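Local coordinates for protein cryptochrome DASH, chloroplastic/mitochondrial (Arabidopsis thaliana, PDB 2J4D) that binds FAD and a methenyltetrahydrofolate antenna, repairs cyclobutane pyrimidine dimers in single-stranded DNA and may act as a blue-light photoreceptor, at residues I327-F332 against P425-G430. Numbering follows the deposited sequence.
Sequences IWRDYF and PCSNYG. With FAD (flavin-adenine dinucleotide), chain C.
In the FAD-binding domain of this member of the DNA photolyase class-1 family, F332 of helix 317-339 packs against C426, S427 and G430 of helix 425-436 beside the adenine and flavin of FAD, a worked example of two helices lining one wall of a cofactor pocket. The local axes run nearly at right angles (91°), 8.8 Å apart. With CG anti to its carbonyl carbon (chi1 -79°), the F332 ring lies between G430 and the adenine: CE1 is 3.4 Å from G430 C, while the CD2 side brings the ring edge to adenine, CD2 being 3.7 Å from FAD N1A. G430, lacking a side chain, lets F332 CD1 come within 3.6 Å of its CA. S427 CB meets the isoalloxazine, 3.6 Å from FAD C2, and its OG approaches the adenine. R329, extended from CG to NE, passes the ribose with CD 3.3 Å from FAD O2B, and its NH1 hydrogen-bonds the backbone O of S175. An alanine in place of F332 would probably open a gap between G430 and the adenine, leaving both less firmly packed. Two waters join the helices: one bridges R329 O and S427 OG, the other donates to F332 O (2.7 Å) and C426 O. Van der Waals contact of ring with backbone thus joins the helices, while water links polar atoms that make no direct hydrogen bond across the contact.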
ATOM      1  N   ILE A 327       4.372  -2.058 -12.600  1.00 17.32           N
ATOM      2  CA  ILE A 327       5.512  -2.959 -12.757  1.00 21.17           C
ATOM      3  C   ILE A 327       6.605  -2.553 -11.768  1.00 19.84           C
ATOM      4  O   ILE A 327       7.386  -3.390 -11.314  1.00 20.15           O
ATOM      5  CB  ILE A 327       6.044  -2.946 -14.216  1.00 21.18           C
ATOM      6  CG1 ILE A 327       4.975  -3.543 -15.139  1.00 19.81           C
ATOM      7  CG2 ILE A 327       7.321  -3.775 -14.331  1.00 20.16           C
ATOM      8  CD1 ILE A 327       5.340  -3.532 -16.608  1.00 22.21           C
ATOM      9  N   TRP A 328       6.653  -1.268 -11.422  1.00 19.82           N
ATOM     10  CA  TRP A 328       7.619  -0.796 -10.437  1.00 18.78           C
ATOM     11  C   TRP A 328       7.238  -1.416  -9.093  1.00 18.49           C
ATOM     12  O   TRP A 328       8.106  -1.797  -8.305  1.00 18.89           O
ATOM     13  CB  TRP A 328       7.592   0.736 -10.316  1.00 20.23           C
ATOM     14  CG  TRP A 328       8.666   1.428 -11.117  1.00 22.67           C
ATOM     15  CD1 TRP A 328       8.504   2.137 -12.280  1.00 26.04           C
ATOM     16  CD2 TRP A 328      10.066   1.466 -10.817  1.00 23.26           C
ATOM     17  NE1 TRP A 328       9.725   2.616 -12.719  1.00 25.20           N
ATOM     18  CE2 TRP A 328      10.697   2.219 -11.839  1.00 25.14           C
ATOM     19  CE3 TRP A 328      10.852   0.936  -9.787  1.00 22.08           C
ATOM     20  CZ2 TRP A 328      12.077   2.457 -11.852  1.00 24.56           C
ATOM     21  CZ3 TRP A 328      12.226   1.171  -9.803  1.00 23.40           C
ATOM     22  CH2 TRP A 328      12.821   1.928 -10.831  1.00 24.05           C
ATOM     23  N   ARG A 329       5.935  -1.504  -8.827  1.00 15.15           N
ATOM     24  CA  ARG A 329       5.467  -2.112  -7.577  1.00 17.84           C
ATOM     25  C   ARG A 329       5.880  -3.594  -7.558  1.00 18.50           C
ATOM     26  O   ARG A 329       6.380  -4.101  -6.550  1.00 18.63           O
ATOM     27  CB  ARG A 329       3.948  -1.976  -7.466  1.00 17.22           C
ATOM     28  CG  ARG A 329       3.333  -2.728  -6.297  1.00 18.46           C
ATOM     29  CD  ARG A 329       1.863  -2.352  -6.108  1.00 21.92           C
ATOM     30  NE  ARG A 329       1.250  -3.163  -5.065  1.00 18.85           N
ATOM     31  CZ  ARG A 329       0.819  -4.407  -5.247  1.00 24.05           C
ATOM     32  NH1 ARG A 329       0.919  -4.987  -6.439  1.00 21.82           N
ATOM     33  NH2 ARG A 329       0.317  -5.087  -4.226  1.00 23.40           N
ATOM     34  N   ASP A 330       5.663  -4.284  -8.676  1.00 18.06           N
ATOM     35  CA  ASP A 330       6.051  -5.692  -8.793  1.00 19.42           C
ATOM     36  C   ASP A 330       7.549  -5.835  -8.532  1.00 19.63           C
ATOM     37  O   ASP A 330       7.994  -6.710  -7.779  1.00 17.07           O
ATOM     38  CB  ASP A 330       5.777  -6.210 -10.210  1.00 17.18           C
ATOM     39  CG  ASP A 330       4.372  -6.742 -10.393  1.00 22.14           C
ATOM     40  OD1 ASP A 330       3.473  -6.445  -9.571  1.00 21.21           O
ATOM     41  OD2 ASP A 330       4.168  -7.465 -11.392  1.00 21.51           O
ATOM     42  N   TYR A 331       8.326  -4.973  -9.178  1.00 17.34           N
ATOM     43  CA  TYR A 331       9.776  -5.011  -9.054  1.00 17.73           C
ATOM     44  C   TYR A 331      10.251  -4.911  -7.615  1.00 18.79           C
ATOM     45  O   TYR A 331      11.082  -5.703  -7.182  1.00 17.38           O
ATOM     46  CB  TYR A 331      10.411  -3.892  -9.885  1.00 18.25           C
ATOM     47  CG  TYR A 331      11.922  -3.924  -9.905  1.00 21.40           C
ATOM     48  CD1 TYR A 331      12.608  -5.029 -10.412  1.00 20.56           C
ATOM     49  CD2 TYR A 331      12.669  -2.851  -9.412  1.00 23.15           C
ATOM     50  CE1 TYR A 331      13.998  -5.072 -10.427  1.00 22.71           C
ATOM     51  CE2 TYR A 331      14.062  -2.880  -9.420  1.00 24.70           C
ATOM     52  CZ  TYR A 331      14.720  -3.992  -9.928  1.00 27.25           C
ATOM     53  OH  TYR A 331      16.095  -4.028  -9.939  1.00 28.26           O
ATOM     54  N   PHE A 332       9.746  -3.936  -6.864  1.00 19.07           N
ATOM     55  CA  PHE A 332      10.192  -3.820  -5.480  1.00 19.28           C
ATOM     56  C   PHE A 332       9.736  -4.999  -4.628  1.00 17.06           C
ATOM     57  O   PHE A 332      10.419  -5.389  -3.681  1.00 18.47           O
ATOM     58  CB  PHE A 332       9.733  -2.493  -4.866  1.00 19.79           C
ATOM     59  CG  PHE A 332      10.591  -1.319  -5.274  1.00 20.69           C
ATOM     60  CD1 PHE A 332      11.964  -1.330  -5.028  1.00 21.03           C
ATOM     61  CD2 PHE A 332      10.034  -0.217  -5.907  1.00 20.81           C
ATOM     62  CE1 PHE A 332      12.767  -0.257  -5.407  1.00 21.55           C
ATOM     63  CE2 PHE A 332      10.828   0.866  -6.292  1.00 21.48           C
ATOM     64  CZ  PHE A 332      12.196   0.848  -6.041  1.00 18.28           C
ATOM     65  N   PRO A 425       6.303  -2.402   3.028  1.00 15.90           N
ATOM     66  CA  PRO A 425       7.748  -2.483   3.248  1.00 15.99           C
ATOM     67  C   PRO A 425       8.600  -2.546   1.989  1.00 18.74           C
ATOM     68  O   PRO A 425       9.636  -1.886   1.908  1.00 16.38           O
ATOM     69  CB  PRO A 425       7.908  -3.727   4.125  1.00 17.70           C
ATOM     70  CG  PRO A 425       6.712  -4.567   3.762  1.00 19.18           C
ATOM     71  CD  PRO A 425       5.606  -3.533   3.666  1.00 20.29           C
ATOM     72  N   CYS A 426       8.155  -3.330   1.014  1.00 17.24           N
ATOM     73  CA  CYS A 426       8.894  -3.502  -0.231  1.00 19.66           C
ATOM     74  C   CYS A 426       9.036  -2.187  -0.981  1.00 19.61           C
ATOM     75  O   CYS A 426      10.140  -1.793  -1.366  1.00 20.46           O
ATOM     76  CB  CYS A 426       8.183  -4.518  -1.122  1.00 20.42           C
ATOM     77  SG  CYS A 426       7.791  -6.084  -0.300  1.00 22.58           S
ATOM     78  N   SER A 427       7.914  -1.510  -1.182  1.00 17.35           N
ATOM     79  CA  SER A 427       7.913  -0.246  -1.905  1.00 17.65           C
ATOM     80  C   SER A 427       8.532   0.894  -1.105  1.00 17.94           C
ATOM     81  O   SER A 427       9.282   1.695  -1.652  1.00 21.57           O
ATOM     82  CB  SER A 427       6.485   0.132  -2.306  1.00 14.46           C
ATOM     83  OG  SER A 427       6.001  -0.710  -3.343  1.00 20.82           O
ATOM     84  N   ASN A 428       8.228   0.972   0.186  1.00 17.95           N
ATOM     85  CA  ASN A 428       8.766   2.069   0.987  1.00 17.47           C
ATOM     86  C   ASN A 428      10.278   2.007   1.119  1.00 19.18           C
ATOM     87  O   ASN A 428      10.988   2.934   0.738  1.00 19.05           O
ATOM     88  CB  ASN A 428       8.151   2.080   2.385  1.00 17.49           C
ATOM     89  CG  ASN A 428       8.514   3.339   3.161  1.00 21.52           C
ATOM     90  OD1 ASN A 428       8.254   4.447   2.703  1.00 17.32           O
ATOM     91  ND2 ASN A 428       9.115   3.171   4.332  1.00 15.61           N
ATOM     92  N   TYR A 429      10.772   0.916   1.684  1.00 16.82           N
ATOM     93  CA  TYR A 429      12.204   0.778   1.853  1.00 17.91           C
ATOM     94  C   TYR A 429      12.906   0.642   0.509  1.00 18.31           C
ATOM     95  O   TYR A 429      14.046   1.074   0.353  1.00 21.32           O
ATOM     96  CB  TYR A 429      12.484  -0.400   2.782  1.00 18.54           C
ATOM     97  CG  TYR A 429      12.123  -0.055   4.209  1.00 17.43           C
ATOM     98  CD1 TYR A 429      13.047   0.587   5.044  1.00 19.08           C
ATOM     99  CD2 TYR A 429      10.834  -0.299   4.708  1.00 17.52           C
ATOM    100  CE1 TYR A 429      12.701   0.981   6.335  1.00 18.38           C
ATOM    101  CE2 TYR A 429      10.474   0.098   6.008  1.00 18.82           C
ATOM    102  CZ  TYR A 429      11.416   0.737   6.811  1.00 18.86           C
ATOM    103  OH  TYR A 429      11.087   1.149   8.086  1.00 18.60           O
ATOM    104  N   GLY A 430      12.213   0.056  -0.467  1.00 19.06           N
ATOM    105  CA  GLY A 430      12.793  -0.083  -1.789  1.00 18.26           C
ATOM    106  C   GLY A 430      13.075   1.297  -2.359  1.00 21.62           C
ATOM    107  O   GLY A 430      14.203   1.610  -2.752  1.00 19.22           O
TER
HETATM  108  PA  FAD C1498       0.446   6.415  -9.539  1.00 21.50           P
HETATM  109  O1A FAD C1498      -0.985   6.545  -9.883  1.00 18.10           O
HETATM  110  O2A FAD C1498       1.446   7.289 -10.198  1.00 19.34           O
HETATM  111  O5B FAD C1498       0.929   4.898  -9.768  1.00 19.70           O
HETATM  112  C5B FAD C1498      -0.031   3.820  -9.827  1.00 16.55           C
HETATM  113  C4B FAD C1498       0.453   2.698  -8.902  1.00 18.02           C
HETATM  114  O4B FAD C1498       1.745   2.280  -9.338  1.00 17.38           O
HETATM  115  C3B FAD C1498       0.624   3.093  -7.440  1.00 18.62           C
HETATM  116  O3B FAD C1498      -0.602   3.103  -6.728  1.00 18.28           O
HETATM  117  C2B FAD C1498       1.616   2.070  -6.980  1.00 20.21           C
HETATM  118  O2B FAD C1498       1.058   0.855  -6.530  1.00 20.32           O
HETATM  119  C1B FAD C1498       2.541   1.910  -8.199  1.00 17.78           C
HETATM  120  N9A FAD C1498       3.757   2.750  -8.184  1.00 18.60           N
HETATM  121  C8A FAD C1498       3.950   3.970  -8.801  1.00 20.77           C
HETATM  122  N7A FAD C1498       5.167   4.458  -8.597  1.00 22.73           N
HETATM  123  C5A FAD C1498       5.798   3.512  -7.819  1.00 19.35           C
HETATM  124  C6A FAD C1498       7.099   3.455  -7.266  1.00 19.58           C
HETATM  125  N6A FAD C1498       8.032   4.381  -7.440  1.00 19.70           N
HETATM  126  N1A FAD C1498       7.417   2.342  -6.505  1.00 16.00           N
HETATM  127  C2A FAD C1498       6.481   1.356  -6.298  1.00 19.84           C
HETATM  128  N3A FAD C1498       5.222   1.351  -6.796  1.00 18.69           N
HETATM  129  C4A FAD C1498       4.925   2.453  -7.537  1.00 20.89           C
HETATM  130  N1  FAD C1498       4.435   3.318  -2.724  1.00 15.24           N
HETATM  131  C2  FAD C1498       3.689   2.440  -1.967  1.00 18.86           C
HETATM  132  O2  FAD C1498       2.782   1.796  -2.463  1.00 17.70           O
HETATM  133  N3  FAD C1498       3.999   2.304  -0.605  1.00 17.27           N
HETATM  134  C4  FAD C1498       5.017   3.007   0.036  1.00 19.67           C
HETATM  135  O4  FAD C1498       5.241   2.845   1.249  1.00 17.11           O
HETATM  136  C4X FAD C1498       5.779   3.908  -0.748  1.00 17.71           C
HETATM  137  N5  FAD C1498       6.822   4.660  -0.186  1.00 21.02           N
HETATM  138  C5X FAD C1498       7.641   5.459  -0.987  1.00 19.35           C
HETATM  139  C6  FAD C1498       8.756   6.111  -0.445  1.00 19.23           C
HETATM  140  C7  FAD C1498       9.605   6.928  -1.226  1.00 16.32           C
HETATM  141  C7M FAD C1498      10.792   7.601  -0.580  1.00 18.46           C
HETATM  142  C8  FAD C1498       9.301   7.089  -2.627  1.00 19.40           C
HETATM  143  C8M FAD C1498      10.155   7.948  -3.546  1.00 16.65           C
HETATM  144  C9  FAD C1498       8.183   6.437  -3.184  1.00 16.87           C
HETATM  145  C9A FAD C1498       7.334   5.613  -2.387  1.00 18.68           C
HETATM  146  N10 FAD C1498       6.194   4.943  -2.924  1.00 18.73           N
HETATM  147  C10 FAD C1498       5.455   4.038  -2.130  1.00 17.85           C
HETATM  148  C1' FAD C1498       5.997   4.870  -4.408  1.00 18.25           C
HETATM  149  C2' FAD C1498       5.106   5.955  -5.046  1.00 17.63           C
HETATM  150  O2' FAD C1498       5.540   7.238  -4.628  1.00 21.08           O
HETATM  151  C3' FAD C1498       3.652   5.743  -4.630  1.00 20.13           C
HETATM  152  O3' FAD C1498       3.212   4.416  -4.982  1.00 21.00           O
HETATM  153  C4' FAD C1498       2.649   6.706  -5.289  1.00 18.54           C
HETATM  154  O4' FAD C1498       2.943   8.056  -4.925  1.00 16.72           O
HETATM  155  C5' FAD C1498       1.241   6.342  -4.834  1.00 19.82           C
HETATM  156  O5' FAD C1498       0.289   7.210  -5.454  1.00 19.80           O
HETATM  157  P   FAD C1498      -0.520   6.893  -6.770  1.00 21.02           P
HETATM  158  O1P FAD C1498      -1.301   5.683  -6.462  1.00 18.41           O
HETATM  159  O2P FAD C1498      -1.333   8.085  -7.134  1.00 21.40           O
HETATM  160  O3P FAD C1498       0.521   6.729  -7.958  1.00 18.92           O
HETATM  161  O   HOH W   1       6.333  -3.371  -3.887  1.00 20.55           O
HETATM  162  O   HOH W   2      12.069  -3.785  -2.253  1.00 21.52           O